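Local atomic coordinates of Amuc_1102 (Akkermansia muciniphila, PDB entry 7DSZ), a protein that is of unknown function but adopts an immunoglobulin-like fold related to archaeal type IV pilus proteins. Residues Ile56-Glu61 against Val101-Gly106. Residues are numbered along the deposited sequence; the frame is centred on the assembly and turned at random.
Sequences IPFKVE and VNVPVG
Val-60 overlaps Val-103 methyl to methyl: Val-60 CG2, anti to its own carbonyl carbon, lies 3.7 Å from Val-103 CG1, and the two side chains cross at about a right angle. Val-103 CG1 also meets the edge of the Phe-58 ring, near its plane, 4.0 Å from CE2, so one branch bridges two residues that face the same side of strand 50-63. Ile-71 and Leu-74 of strand 70-83 also pack on Val-103, which places this apolar patch between the two sheets.

Farther along, a backbone hydrogen bond joins the side-chain contacts. Gly-106 N donates to Val-60 O at 2.8 Å, almost in line with the carbonyl and with an N-H...O angle of 162°, and Val-105 CG1 sits 3.5 Å from that same oxygen. One water accepts from Val-60 N and donates to Pro-104 O, so both backbone polar groups of Val-60 are tied to 101-106, one directly and one through solvent. Lys-59, its chain kinked about CG-CD (-90°), brings NZ to a second water that donates to Gly-106 O (2.9 Å). An alanine here, lacking CE and NZ, would probably loosen the water-mediated hold on the Gly-106 carbonyl. Glu-61, kinked about CB-CG, folds its carboxylate back so that OE2 lies 3.7 Å from Gly-106 CA. The CA 58-to-61 and CA 103-to-106 directions are 73° apart, too oblique for a paired sheet. After the corner at Asn-102 the chain passes across 50-63 and, from Gly-106, runs on to strand 109-115, which pairs antiparallel with 50-63, a sheet-to-sheet crossing consistent with the beta-sandwich of an immunoglobulin-like fold.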
loop_
_atom_site.group_PDB
_atom_site.type_symbol
_atom_site.label_atom_id
_atom_site.label_comp_id
_atom_site.label_asym_id
_atom_site.label_seq_id
_atom_site.Cartn_x
_atom_site.Cartn_y
_atom_site.Cartn_z
ATOM N N ILE C 56 4.628 -18.073 12.384
ATOM C CA ILE C 56 4.284 -18.640 13.679
ATOM C C ILE C 56 2.852 -19.163 13.684
ATOM O O ILE C 56 1.908 -18.395 13.462
ATOM C CB ILE C 56 4.520 -17.660 14.848
ATOM C CG1 ILE C 56 4.233 -18.346 16.190
ATOM C CG2 ILE C 56 3.742 -16.341 14.698
ATOM C CD1 ILE C 56 4.932 -17.627 17.374
ATOM N N PRO C 57 2.642 -20.460 13.891
ATOM C CA PRO C 57 1.281 -20.981 14.025
ATOM C C PRO C 57 0.662 -20.541 15.335
ATOM O O PRO C 57 1.347 -20.415 16.351
ATOM C CB PRO C 57 1.467 -22.507 14.031
ATOM C CG PRO C 57 2.889 -22.770 13.688
ATOM C CD PRO C 57 3.662 -21.505 14.060
ATOM N N PHE C 58 -0.655 -20.337 15.311
ATOM C CA PHE C 58 -1.351 -20.040 16.557
ATOM C C PHE C 58 -2.822 -20.412 16.450
ATOM O O PHE C 58 -3.358 -20.608 15.361
ATOM C CB PHE C 58 -1.186 -18.570 16.961
ATOM C CG PHE C 58 -1.989 -17.590 16.139
ATOM C CD1 PHE C 58 -1.478 -17.063 14.966
ATOM C CD2 PHE C 58 -3.214 -17.138 16.587
ATOM C CE1 PHE C 58 -2.193 -16.118 14.245
ATOM C CE2 PHE C 58 -3.936 -16.195 15.872
ATOM C CZ PHE C 58 -3.432 -15.689 14.693
ATOM N N LYS C 59 -3.459 -20.529 17.621
ATOM C CA LYS C 59 -4.888 -20.789 17.726
ATOM C C LYS C 59 -5.427 -19.949 18.877
ATOM O O LYS C 59 -4.729 -19.743 19.874
ATOM C CB LYS C 59 -5.176 -22.289 17.954
ATOM C CG LYS C 59 -6.655 -22.607 18.130
ATOM C CD LYS C 59 -6.862 -24.087 18.456
ATOM C CE LYS C 59 -7.044 -24.895 17.198
ATOM N NZ LYS C 59 -7.577 -26.272 17.491
ATOM N N VAL C 60 -6.651 -19.447 18.727
ATOM C CA VAL C 60 -7.292 -18.574 19.708
ATOM C C VAL C 60 -8.435 -19.322 20.378
ATOM O O VAL C 60 -9.177 -20.050 19.715
ATOM C CB VAL C 60 -7.838 -17.290 19.050
ATOM C CG1 VAL C 60 -8.377 -16.326 20.107
ATOM C CG2 VAL C 60 -6.768 -16.634 18.197
ATOM N N GLU C 61 -8.617 -19.093 21.678
ATOM C CA GLU C 61 -9.838 -19.505 22.367
ATOM C C GLU C 61 -10.319 -18.333 23.206
ATOM O O GLU C 61 -9.574 -17.383 23.446
ATOM C CB GLU C 61 -9.615 -20.752 23.245
ATOM C CG GLU C 61 -9.116 -22.010 22.493
ATOM C CD GLU C 61 -10.165 -22.651 21.590
ATOM O OE1 GLU C 61 -11.344 -22.225 21.627
ATOM O OE2 GLU C 61 -9.807 -23.604 20.856
ATOM N N VAL C 101 -7.191 -8.510 11.938
ATOM C CA VAL C 101 -8.597 -8.261 12.230
ATOM C C VAL C 101 -9.408 -9.475 11.808
ATOM O O VAL C 101 -9.001 -10.249 10.935
ATOM C CB VAL C 101 -9.126 -6.981 11.542
ATOM C CG1 VAL C 101 -8.520 -5.745 12.200
ATOM C CG2 VAL C 101 -8.801 -7.015 10.055
ATOM N N ASN C 102 -10.552 -9.653 12.472
ATOM C CA ASN C 102 -11.420 -10.810 12.254
ATOM C C ASN C 102 -10.645 -12.107 12.467
ATOM O O ASN C 102 -10.450 -12.897 11.547
ATOM C CB ASN C 102 -12.025 -10.805 10.842
ATOM C CG ASN C 102 -12.879 -9.599 10.564
ATOM O OD1 ASN C 102 -13.528 -9.042 11.453
ATOM N ND2 ASN C 102 -12.871 -9.167 9.304
ATOM N N VAL C 103 -10.169 -12.310 13.687
ATOM C CA VAL C 103 -9.365 -13.480 14.011
ATOM C C VAL C 103 -10.328 -14.579 14.450
ATOM O O VAL C 103 -11.088 -14.369 15.417
ATOM C CB VAL C 103 -8.319 -13.173 15.090
ATOM C CG1 VAL C 103 -7.455 -14.396 15.333
ATOM C CG2 VAL C 103 -7.432 -12.004 14.632
ATOM N N PRO C 104 -10.382 -15.706 13.746
ATOM C CA PRO C 104 -11.335 -16.760 14.102
ATOM C C PRO C 104 -10.918 -17.419 15.402
ATOM O O PRO C 104 -9.735 -17.463 15.743
ATOM C CB PRO C 104 -11.234 -17.738 12.926
ATOM C CG PRO C 104 -9.839 -17.599 12.456
ATOM C CD PRO C 104 -9.494 -16.115 12.642
ATOM N N VAL C 105 -11.911 -17.910 16.135
ATOM C CA VAL C 105 -11.696 -18.618 17.393
ATOM C C VAL C 105 -11.793 -20.114 17.126
ATOM O O VAL C 105 -12.641 -20.563 16.340
ATOM C CB VAL C 105 -12.721 -18.165 18.457
ATOM C CG1 VAL C 105 -12.533 -18.926 19.750
ATOM C CG2 VAL C 105 -12.605 -16.663 18.714
ATOM N N GLY C 106 -10.903 -20.893 17.741
ATOM C CA GLY C 106 -10.953 -22.337 17.599
ATOM C C GLY C 106 -10.386 -22.882 16.309
ATOM O O GLY C 106 -10.700 -24.014 15.936
HETATM O O HOH W 1 -10.416 -26.359 17.658
HETATM O O HOH W 2 -8.155 -19.582 16.365
#